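Local coordinates for uncharacterized protein UL16 (Human herpesvirus 5 strain ad169, PDB 2WY3), which helps human cytomegalovirus evade natural killer cells by blocking KLRK1 (NKG2D) receptor binding to ULBP1 and ULBP2 and holding such ligands inside the cell, at residues His31-Ile35 against Thr100-Val104; Val61-Trp65 against Asn75-Ile79; Thr108-Cys114 against Glu126-Leu132. All coordinates share one frame; numbering follows the deposited sequence.

Contact 1 (His31-Ile35 against Thr100-Val104); sequences HGMCI and TSRMV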
loop_
_atom_site.group_PDB
_atom_site.type_symbol
_atom_site.label_atom_id
_atom_site.label_comp_id
_atom_site.label_asym_id
_atom_site.label_seq_id
_atom_site.Cartn_x
_atom_site.Cartn_y
_atom_site.Cartn_z
ATOM N N HIS B 31 -0.700 -7.411 -16.286
ATOM C CA HIS B 31 0.153 -7.270 -17.456
ATOM C C HIS B 31 0.945 -5.977 -17.347
ATOM O O HIS B 31 0.358 -4.898 -17.325
ATOM C CB HIS B 31 -0.691 -7.245 -18.734
ATOM C CG HIS B 31 -1.382 -8.538 -19.023
ATOM N ND1 HIS B 31 -0.806 -9.535 -19.781
ATOM C CD2 HIS B 31 -2.596 -9.002 -18.650
ATOM C CE1 HIS B 31 -1.640 -10.557 -19.865
ATOM N NE2 HIS B 31 -2.734 -10.258 -19.189
ATOM N N GLY B 32 2.269 -6.085 -17.258
ATOM C CA GLY B 32 3.131 -4.909 -17.258
ATOM C C GLY B 32 3.379 -4.351 -15.867
ATOM O O GLY B 32 4.003 -3.306 -15.704
ATOM N N MET B 33 2.879 -5.046 -14.856
ATOM C CA MET B 33 3.047 -4.597 -13.474
ATOM C C MET B 33 3.267 -5.801 -12.562
ATOM O O MET B 33 2.647 -6.856 -12.745
ATOM C CB MET B 33 1.823 -3.769 -13.017
ATOM C CG MET B 33 1.735 -3.523 -11.501
ATOM S SD MET B 33 0.371 -2.407 -11.010
ATOM C CE MET B 33 0.957 -0.894 -11.715
ATOM N N CYS B 34 4.176 -5.662 -11.599
ATOM C CA CYS B 34 4.350 -6.704 -10.589
ATOM C C CYS B 34 4.243 -6.070 -9.212
ATOM O O CYS B 34 5.250 -5.658 -8.632
ATOM C CB CYS B 34 5.701 -7.410 -10.719
ATOM S SG CYS B 34 5.950 -8.653 -9.403
ATOM N N ILE B 35 3.016 -5.963 -8.722
ATOM C CA ILE B 35 2.766 -5.503 -7.363
ATOM C C ILE B 35 1.794 -6.480 -6.708
ATOM O O ILE B 35 0.625 -6.562 -7.088
ATOM C CB ILE B 35 2.139 -4.098 -7.350
ATOM C CG1 ILE B 35 3.116 -3.086 -7.958
ATOM C CG2 ILE B 35 1.752 -3.694 -5.916
ATOM C CD1 ILE B 35 2.551 -1.665 -8.035
ATOM N N THR B 100 5.277 -7.230 -2.349
ATOM C CA THR B 100 6.286 -7.614 -3.324
ATOM C C THR B 100 6.082 -6.772 -4.577
ATOM O O THR B 100 5.117 -6.973 -5.314
ATOM C CB THR B 100 6.173 -9.110 -3.699
ATOM O OG1 THR B 100 6.176 -9.911 -2.501
ATOM C CG2 THR B 100 7.340 -9.521 -4.608
ATOM N N SER B 101 6.979 -5.820 -4.802
ATOM C CA SER B 101 6.931 -4.980 -5.996
ATOM C C SER B 101 8.260 -5.115 -6.719
ATOM O O SER B 101 9.315 -4.973 -6.114
ATOM C CB SER B 101 6.671 -3.515 -5.607
ATOM O OG SER B 101 6.716 -2.662 -6.739
ATOM N N ARG B 102 8.208 -5.395 -8.016
ATOM C CA ARG B 102 9.419 -5.616 -8.787
ATOM C C ARG B 102 9.263 -5.021 -10.166
ATOM O O ARG B 102 8.142 -4.879 -10.661
ATOM C CB ARG B 102 9.672 -7.123 -8.951
ATOM C CG ARG B 102 9.416 -7.947 -7.706
ATOM C CD ARG B 102 9.756 -9.415 -7.961
ATOM N NE ARG B 102 11.169 -9.698 -7.737
ATOM C CZ ARG B 102 11.770 -10.846 -8.040
ATOM N NH1 ARG B 102 11.094 -11.830 -8.627
ATOM N NH2 ARG B 102 13.060 -11.005 -7.773
ATOM N N MET B 103 10.387 -4.703 -10.796
ATOM C CA MET B 103 10.387 -4.366 -12.209
ATOM C C MET B 103 9.935 -5.597 -12.982
ATOM O O MET B 103 10.308 -6.720 -12.643
ATOM C CB MET B 103 11.784 -3.930 -12.664
ATOM C CG MET B 103 12.283 -2.703 -11.915
ATOM S SD MET B 103 13.895 -2.147 -12.507
ATOM C CE MET B 103 14.886 -3.601 -12.222
ATOM N N VAL B 104 9.117 -5.382 -14.004
ATOM C CA VAL B 104 8.612 -6.476 -14.823
ATOM C C VAL B 104 9.548 -6.730 -16.004
ATOM O O VAL B 104 9.765 -5.856 -16.848
ATOM C CB VAL B 104 7.184 -6.193 -15.330
ATOM C CG1 VAL B 104 6.692 -7.337 -16.206
ATOM C CG2 VAL B 104 6.241 -5.991 -14.147
HETATM O O HOH W 1 5.787 -3.303 -11.513
#

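Contact 2 (Val61-Trp65 against Asn75-Ile79); sequences VVDLW and NFSDI. With NAG (2-acetamido-2-deoxy-beta-D-glucopyranose), chain L.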
loop_
_atom_site.group_PDB
_atom_site.type_symbol
_atom_site.label_atom_id
_atom_site.label_comp_id
_atom_site.label_asym_id
_atom_site.label_seq_id
_atom_site.Cartn_x
_atom_site.Cartn_y
_atom_site.Cartn_z
ATOM N N VAL B 61 11.697 -23.664 -11.573
ATOM C CA VAL B 61 12.549 -22.610 -11.025
ATOM C C VAL B 61 11.732 -21.720 -10.088
ATOM O O VAL B 61 10.898 -20.936 -10.535
ATOM C CB VAL B 61 13.177 -21.775 -12.155
ATOM C CG1 VAL B 61 13.988 -20.585 -11.604
ATOM C CG2 VAL B 61 14.033 -22.681 -13.046
ATOM N N VAL B 62 11.977 -21.855 -8.789
ATOM C CA VAL B 62 11.129 -21.205 -7.780
ATOM C C VAL B 62 11.976 -20.491 -6.746
ATOM O O VAL B 62 12.899 -21.080 -6.179
ATOM C CB VAL B 62 10.225 -22.237 -7.061
ATOM C CG1 VAL B 62 9.275 -21.540 -6.083
ATOM C CG2 VAL B 62 9.422 -23.037 -8.073
ATOM N N ASP B 63 11.666 -19.222 -6.505
ATOM C CA ASP B 63 12.354 -18.424 -5.506
ATOM C C ASP B 63 11.403 -18.187 -4.333
ATOM O O ASP B 63 10.216 -18.488 -4.413
ATOM C CB ASP B 63 12.797 -17.089 -6.104
ATOM C CG ASP B 63 14.022 -16.504 -5.392
ATOM O OD1 ASP B 63 14.463 -17.081 -4.374
ATOM O OD2 ASP B 63 14.552 -15.479 -5.867
ATOM N N LEU B 64 11.929 -17.649 -3.244
ATOM C CA LEU B 64 11.138 -17.537 -2.028
ATOM C C LEU B 64 11.672 -16.414 -1.167
ATOM O O LEU B 64 12.879 -16.278 -1.013
ATOM C CB LEU B 64 11.262 -18.852 -1.244
ATOM C CG LEU B 64 10.496 -18.975 0.074
ATOM C CD1 LEU B 64 8.994 -19.074 -0.196
ATOM C CD2 LEU B 64 10.985 -20.201 0.867
ATOM N N TRP B 65 10.783 -15.608 -0.598
ATOM C CA TRP B 65 11.184 -14.743 0.502
ATOM C C TRP B 65 10.285 -14.982 1.702
ATOM O O TRP B 65 9.120 -15.344 1.533
ATOM C CB TRP B 65 11.279 -13.257 0.094
ATOM C CG TRP B 65 10.005 -12.425 -0.084
ATOM C CD1 TRP B 65 9.309 -12.223 -1.246
ATOM C CD2 TRP B 65 9.370 -11.596 0.913
ATOM N NE1 TRP B 65 8.259 -11.342 -1.022
ATOM C CE2 TRP B 65 8.277 -10.948 0.291
ATOM C CE3 TRP B 65 9.619 -11.347 2.272
ATOM C CZ2 TRP B 65 7.422 -10.072 0.985
ATOM C CZ3 TRP B 65 8.765 -10.480 2.967
ATOM C CH2 TRP B 65 7.678 -9.856 2.317
ATOM N N ASN B 75 15.602 -13.337 1.857
ATOM C CA ASN B 75 15.322 -12.561 0.644
ATOM C C ASN B 75 15.157 -13.471 -0.563
ATOM O O ASN B 75 15.658 -14.595 -0.566
ATOM C CB ASN B 75 16.484 -11.613 0.309
ATOM C CG ASN B 75 16.604 -10.446 1.266
ATOM O OD1 ASN B 75 15.647 -9.704 1.484
ATOM N ND2 ASN B 75 17.807 -10.273 1.825
ATOM N N PHE B 76 14.490 -12.979 -1.604
ATOM C CA PHE B 76 14.635 -13.596 -2.918
ATOM C C PHE B 76 16.140 -13.736 -3.203
ATOM O O PHE B 76 16.938 -12.872 -2.819
ATOM C CB PHE B 76 14.006 -12.713 -4.002
ATOM C CG PHE B 76 12.515 -12.892 -4.169
ATOM C CD1 PHE B 76 11.917 -14.124 -3.948
ATOM C CD2 PHE B 76 11.725 -11.823 -4.595
ATOM C CE1 PHE B 76 10.540 -14.300 -4.132
ATOM C CE2 PHE B 76 10.364 -11.979 -4.787
ATOM C CZ PHE B 76 9.762 -13.223 -4.553
ATOM N N SER B 77 16.521 -14.811 -3.886
ATOM C CA SER B 77 17.923 -15.043 -4.239
ATOM C C SER B 77 18.459 -13.951 -5.161
ATOM O O SER B 77 19.662 -13.669 -5.169
ATOM C CB SER B 77 18.095 -16.414 -4.897
ATOM O OG SER B 77 17.394 -16.473 -6.130
ATOM N N ASP B 78 17.572 -13.356 -5.953
ATOM C CA ASP B 78 17.938 -12.242 -6.818
ATOM C C ASP B 78 17.086 -11.025 -6.499
ATOM O O ASP B 78 15.901 -10.972 -6.849
ATOM C CB ASP B 78 17.781 -12.613 -8.296
ATOM C CG ASP B 78 18.316 -11.537 -9.227
ATOM O OD1 ASP B 78 18.478 -10.377 -8.778
ATOM O OD2 ASP B 78 18.584 -11.849 -10.409
ATOM N N ILE B 79 17.688 -10.043 -5.838
ATOM C CA ILE B 79 16.936 -8.874 -5.404
ATOM C C ILE B 79 17.116 -7.652 -6.297
ATOM O O ILE B 79 16.588 -6.583 -5.990
ATOM C CB ILE B 79 17.272 -8.484 -3.953
ATOM C CG1 ILE B 79 18.736 -8.039 -3.834
ATOM C CG2 ILE B 79 16.971 -9.646 -3.017
ATOM C CD1 ILE B 79 19.105 -7.584 -2.428
HETATM C C1 NAG L . 17.991 -9.032 2.551
HETATM C C2 NAG L . 18.938 -9.333 3.722
HETATM C C3 NAG L . 19.323 -8.055 4.458
HETATM C C4 NAG L . 19.875 -7.042 3.474
HETATM C C5 NAG L . 18.883 -6.810 2.343
HETATM C C6 NAG L . 19.448 -5.855 1.292
HETATM C C7 NAG L . 18.681 -11.535 4.741
HETATM C C8 NAG L . 18.074 -12.322 5.866
HETATM N N2 NAG L . 18.361 -10.245 4.685
HETATM O O3 NAG L . 20.280 -8.344 5.455
HETATM O O4 NAG L . 20.100 -5.831 4.152
HETATM O O5 NAG L . 18.555 -8.035 1.716
HETATM O O6 NAG L . 20.611 -6.417 0.710
HETATM O O7 NAG L . 19.420 -12.093 3.927
HETATM O O HOH W 2 15.659 -17.146 -1.806
#

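Contact 3 (Thr108-Cys114 against Glu126-Leu132); sequences TVGRYDC and ERLYVRL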
loop_
_atom_site.group_PDB
_atom_site.type_symbol
_atom_site.label_atom_id
_atom_site.label_comp_id
_atom_site.label_asym_id
_atom_site.label_seq_id
_atom_site.Cartn_x
_atom_site.Cartn_y
_atom_site.Cartn_z
ATOM N N THR B 108 11.161 -11.809 -14.258
ATOM C CA THR B 108 10.256 -11.700 -13.108
ATOM C C THR B 108 8.812 -12.064 -13.455
ATOM O O THR B 108 7.946 -12.058 -12.572
ATOM C CB THR B 108 10.281 -10.284 -12.459
ATOM O OG1 THR B 108 9.867 -9.304 -13.419
ATOM C CG2 THR B 108 11.694 -9.943 -11.943
ATOM N N VAL B 109 8.544 -12.362 -14.727
ATOM C CA VAL B 109 7.224 -12.866 -15.111
ATOM C C VAL B 109 7.022 -14.264 -14.522
ATOM O O VAL B 109 7.974 -15.038 -14.377
ATOM C CB VAL B 109 7.019 -12.906 -16.657
ATOM C CG1 VAL B 109 6.775 -11.490 -17.211
ATOM C CG2 VAL B 109 8.205 -13.582 -17.348
ATOM N N GLY B 110 5.786 -14.583 -14.153
ATOM C CA GLY B 110 5.522 -15.869 -13.541
ATOM C C GLY B 110 4.397 -15.793 -12.532
ATOM O O GLY B 110 3.437 -15.055 -12.736
ATOM N N ARG B 111 4.517 -16.581 -11.470
ATOM C CA ARG B 111 3.420 -16.767 -10.504
ATOM C C ARG B 111 3.937 -16.464 -9.114
ATOM O O ARG B 111 4.938 -17.054 -8.695
ATOM C CB ARG B 111 2.971 -18.230 -10.567
ATOM C CG ARG B 111 1.627 -18.550 -9.910
ATOM C CD ARG B 111 1.326 -20.055 -10.020
ATOM N NE ARG B 111 1.981 -20.800 -8.953
ATOM C CZ ARG B 111 2.766 -21.854 -9.130
ATOM N NH1 ARG B 111 3.001 -22.330 -10.354
ATOM N NH2 ARG B 111 3.312 -22.436 -8.070
ATOM N N TYR B 112 3.268 -15.551 -8.401
ATOM C CA TYR B 112 3.652 -15.182 -7.035
ATOM C C TYR B 112 2.575 -15.690 -6.085
ATOM O O TYR B 112 1.425 -15.254 -6.171
ATOM C CB TYR B 112 3.814 -13.651 -6.893
ATOM C CG TYR B 112 5.009 -13.134 -7.685
ATOM C CD1 TYR B 112 6.228 -12.889 -7.055
ATOM C CD2 TYR B 112 4.923 -12.930 -9.063
ATOM C CE1 TYR B 112 7.334 -12.435 -7.778
ATOM C CE2 TYR B 112 6.032 -12.475 -9.794
ATOM C CZ TYR B 112 7.224 -12.239 -9.144
ATOM O OH TYR B 112 8.322 -11.800 -9.869
ATOM N N ASP B 113 2.949 -16.617 -5.207
ATOM C CA ASP B 113 2.001 -17.265 -4.298
ATOM C C ASP B 113 2.279 -16.807 -2.868
ATOM O O ASP B 113 3.349 -17.090 -2.329
ATOM C CB ASP B 113 2.135 -18.796 -4.366
ATOM C CG ASP B 113 1.622 -19.379 -5.681
ATOM O OD1 ASP B 113 0.601 -18.886 -6.191
ATOM O OD2 ASP B 113 2.233 -20.327 -6.214
ATOM N N CYS B 114 1.323 -16.115 -2.257
ATOM C CA CYS B 114 1.455 -15.726 -0.851
ATOM C C CYS B 114 1.032 -16.884 0.023
ATOM O O CYS B 114 -0.103 -17.354 -0.062
ATOM C CB CYS B 114 0.607 -14.505 -0.543
ATOM S SG CYS B 114 1.317 -13.047 -1.373
ATOM N N GLU B 126 -3.248 -15.829 -1.673
ATOM C CA GLU B 126 -3.407 -15.051 -2.904
ATOM C C GLU B 126 -2.361 -15.448 -3.916
ATOM O O GLU B 126 -1.204 -15.669 -3.569
ATOM C CB GLU B 126 -3.290 -13.549 -2.610
ATOM C CG GLU B 126 -3.499 -12.676 -3.837
ATOM C CD GLU B 126 -3.580 -11.180 -3.516
ATOM O OE1 GLU B 126 -3.826 -10.797 -2.344
ATOM O OE2 GLU B 126 -3.394 -10.383 -4.458
ATOM N N ARG B 127 -2.776 -15.540 -5.172
ATOM C CA ARG B 127 -1.870 -15.888 -6.258
ATOM C C ARG B 127 -1.941 -14.792 -7.305
ATOM O O ARG B 127 -3.030 -14.390 -7.722
ATOM C CB ARG B 127 -2.273 -17.231 -6.876
ATOM C CG ARG B 127 -1.620 -17.516 -8.249
ATOM C CD ARG B 127 -1.983 -18.927 -8.695
ATOM N NE ARG B 127 -1.312 -19.937 -7.876
ATOM C CZ ARG B 127 -1.631 -21.227 -7.858
ATOM N NH1 ARG B 127 -2.646 -21.682 -8.591
ATOM N NH2 ARG B 127 -0.941 -22.061 -7.093
ATOM N N LEU B 128 -0.778 -14.288 -7.712
ATOM C CA LEU B 128 -0.731 -13.263 -8.746
ATOM C C LEU B 128 0.114 -13.771 -9.902
ATOM O O LEU B 128 1.261 -14.174 -9.703
ATOM C CB LEU B 128 -0.111 -11.974 -8.195
ATOM C CG LEU B 128 0.270 -10.961 -9.273
ATOM C CD1 LEU B 128 -1.011 -10.373 -9.903
ATOM C CD2 LEU B 128 1.182 -9.867 -8.691
ATOM N N TYR B 129 -0.464 -13.775 -11.100
ATOM C CA TYR B 129 0.315 -14.028 -12.306
ATOM C C TYR B 129 0.784 -12.694 -12.878
ATOM O O TYR B 129 0.005 -11.744 -12.964
ATOM C CB TYR B 129 -0.538 -14.745 -13.345
ATOM C CG TYR B 129 -0.784 -16.209 -13.041
ATOM C CD1 TYR B 129 0.176 -17.169 -13.346
ATOM C CD2 TYR B 129 -1.989 -16.628 -12.483
ATOM C CE1 TYR B 129 -0.059 -18.515 -13.096
ATOM C CE2 TYR B 129 -2.233 -17.988 -12.222
ATOM C CZ TYR B 129 -1.255 -18.913 -12.533
ATOM O OH TYR B 129 -1.463 -20.250 -12.281
ATOM N N VAL B 130 2.053 -12.643 -13.277
ATOM C CA VAL B 130 2.663 -11.438 -13.849
ATOM C C VAL B 130 3.115 -11.734 -15.272
ATOM O O VAL B 130 3.799 -12.732 -15.516
ATOM C CB VAL B 130 3.867 -10.998 -13.013
ATOM C CG1 VAL B 130 4.650 -9.890 -13.722
ATOM C CG2 VAL B 130 3.399 -10.566 -11.604
ATOM N N ARG B 131 2.714 -10.874 -16.205
ATOM C CA ARG B 131 3.040 -11.044 -17.618
ATOM C C ARG B 131 3.619 -9.743 -18.141
ATOM O O ARG B 131 3.399 -8.703 -17.555
ATOM C CB ARG B 131 1.776 -11.397 -18.396
ATOM C CG ARG B 131 1.168 -12.722 -17.957
ATOM C CD ARG B 131 2.103 -13.862 -18.385
ATOM N NE ARG B 131 1.510 -15.178 -18.124
ATOM C CZ ARG B 131 1.783 -15.935 -17.065
ATOM N NH1 ARG B 131 2.646 -15.519 -16.131
ATOM N NH2 ARG B 131 1.178 -17.111 -16.930
ATOM N N LEU B 132 4.369 -9.806 -19.238
ATOM C CA LEU B 132 4.869 -8.588 -19.855
ATOM C C LEU B 132 3.691 -7.793 -20.404
ATOM O O LEU B 132 2.608 -8.343 -20.614
ATOM C CB LEU B 132 5.843 -8.927 -20.984
ATOM C CG LEU B 132 7.091 -9.732 -20.609
ATOM C CD1 LEU B 132 7.941 -9.985 -21.852
ATOM C CD2 LEU B 132 7.901 -9.000 -19.554
#

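Contact 1 (His31-Ile35 against Thr100-Val104)
Cys34 and Ile35 lie antiparallel to Arg102 and Ser101 at one end of the three-stranded sheet of this immunoglobulin-like beta-sandwich, the predicted extracellular part of a membrane protein. Strand 34-41 begins here and strand 95-102 ends here. Arg102 N donates to Cys34 O at 3.0 Å, with an N-H...O angle of 157°. The return link is made by a water. It accepts from Cys34 N at 2.9 Å and donates to Arg102 O at 3.0 Å, so the backbones are spread apart at this pair. Ile35 faces Ser101 as a non-hydrogen-bonded pair, with Ile35 CG1 beside Ser101 OG on the face they share. Ile35 O also accepts a hydrogen bond from a polar side chain of a partner protein chain.

The Arg102 side chain runs alongside the Cys34 sulfur, on the other face from Ile35 and Ser101. Its CB is 4.0 Å from Cys34 SG. CG comes a little nearer to Cys34 SG, at 3.9 Å. CD still passes Cys34 SG at 4.1 Å. The chain then bends (chi3 86°) and the tip leaves the segment 31-35. There NE is hydrogen-bonded to Asn82 OD1, NH1 to Tyr112 OH, and the guanidinium makes a cation-pi contact with Phe53. The charged end is therefore held within the sandwich by two hydrogen bonds and an aromatic face.

Past the strand end, Val104 turns toward the backbone of 32-34. Its CG2 branch, anti to its own carbonyl carbon, fits between Gly32 and Cys34: CG2 is 3.4 Å from Met33 C and 3.3 Å from Cys34 N.

Contact 2 (Val61-Trp65 against Asn75-Ile79)
The N-glycosylation sequon Asn75-Phe76-Ser77 folds against Asp63 and Trp65 of strand 62-68, just after the edge strand 71-74 of the six-stranded sheet. Asn75 carries the sugar: its ND2 is bonded to C1 of NAG at 1.4 Å. Asn75 OD1 accepts a hydrogen bond from Gln85 NE2, which steadies the linking amide. Ile79 CD1 also borders the sugar, 3.7 Å from O6 of NAG.

The third sequon residue meets a carboxylate. Ser77 N gives a straight bond, 3.1 Å long with an angle of 168°, to Asp63 OD1, which takes it on its syn lone pair. A weaker, bent bond runs from the same N-H to Asp63 OD2. Ser77 OG donates to Asp63 OD2 at 3.0 Å, from well above the carboxylate plane. Asp63 OD1 takes a second bond from its neighbour Leu64 N at 2.8 Å, which comes from the other side of that plane. Both oxygens are thus engaged, and the carboxylate cannot easily rotate.

The middle residue is buried. The edge of the Trp65 indole points at the face of the Phe76 ring in a T-shaped pair, with planes at 83° and centroids 4.8 Å apart. Trp65 CD1 is the touching atom, 3.5 Å from Phe76 CZ and offset toward the ring's rim. Trp65 reaches it with CG between its backbone N and carbonyl carbon (chi1 76°). Its NE1 donates to Thr100 OG1.

With donors on both oxygens, Asp63 probably stays ionised. It holds Ser77, while Phe76 goes into the core and the sugar on Asn75 remains outside.

Contact 3 (Thr108-Cys114 against Glu126-Leu132)
Strands 110-118 and 121-131 form an antiparallel hairpin of the immunoglobulin-like sandwich, and Tyr112 pairs with Leu128 near the middle of the contact. Cys114 bears the disulfide to Cys38 of the facing sheet, the usual pin of such a fold.

The backbone bonds come first. Tyr112 N meets Leu128 O at 2.8 Å, and Leu128 N meets Tyr112 O at 2.9 Å. Gly110 and Val130 also exchange two bonds. Val130 O accepts again from Arg131 NH1, which stands above that carbonyl plane.

A salt-bridge network occupies the face of Arg111, Asp113 and Arg127. Arg127 NE reaches Asp113 OD1 at 2.8 Å with an angle of 171°, on the syn side. Arg111 grips the other oxygen side-on: NE to Asp113 OD2 is 2.8 Å and NH2 to Asp113 OD2 is 3.0 Å. The two guanidinium planes are turned 63° apart, and Arg111 CD sits over one face of that of Arg127. The shared carboxylate probably offsets their charges.

The aliphatic part of Arg111 makes a CH-pi contact. With CG anti to the backbone N (chi1 -165°), that atom lies over the Tyr129 ring, 4.0 Å from the centroid. The two side chains run side by side, until a bend at chi3 turns the guanidinium to Asp113.

Apolar packing covers the other face. Tyr112 CE2 touches Val130 CG2 at 3.7 Å. Beyond the strands, the branch CG1 of Val109 meets Leu132 CD2.

Tyr112 also closes a tyrosine corner at the strand's start. Its OH donates to Thr108 O, four residues back, at 2.7 Å and on a lone pair of that carbonyl.

Overall arrangement
The centres of contacts 1 and 3 are about 9 Å apart. Hydrogen bonds join them: Met103 O with Thr108 OG1 (2.7 Å) and Gly32 N with Arg131 O (2.9 Å). Contact 1 belongs to the three-stranded sheet and contact 3 to the six-stranded one, which contact 2 also reaches. Contact 2 is about 15 Å, centre to centre, from contact 1 and about 13 Å from contact 3. Phe76 reaches inward to both: it packs on Thr100 and Arg102, and its CZ is 4.1 Å from Tyr112 CE1. Phe53 makes a cation-pi contact with Arg102 and stacks on Tyr112. The partner protein chain touches contact 1, whereas the Asn75 sugar belongs to contact 2.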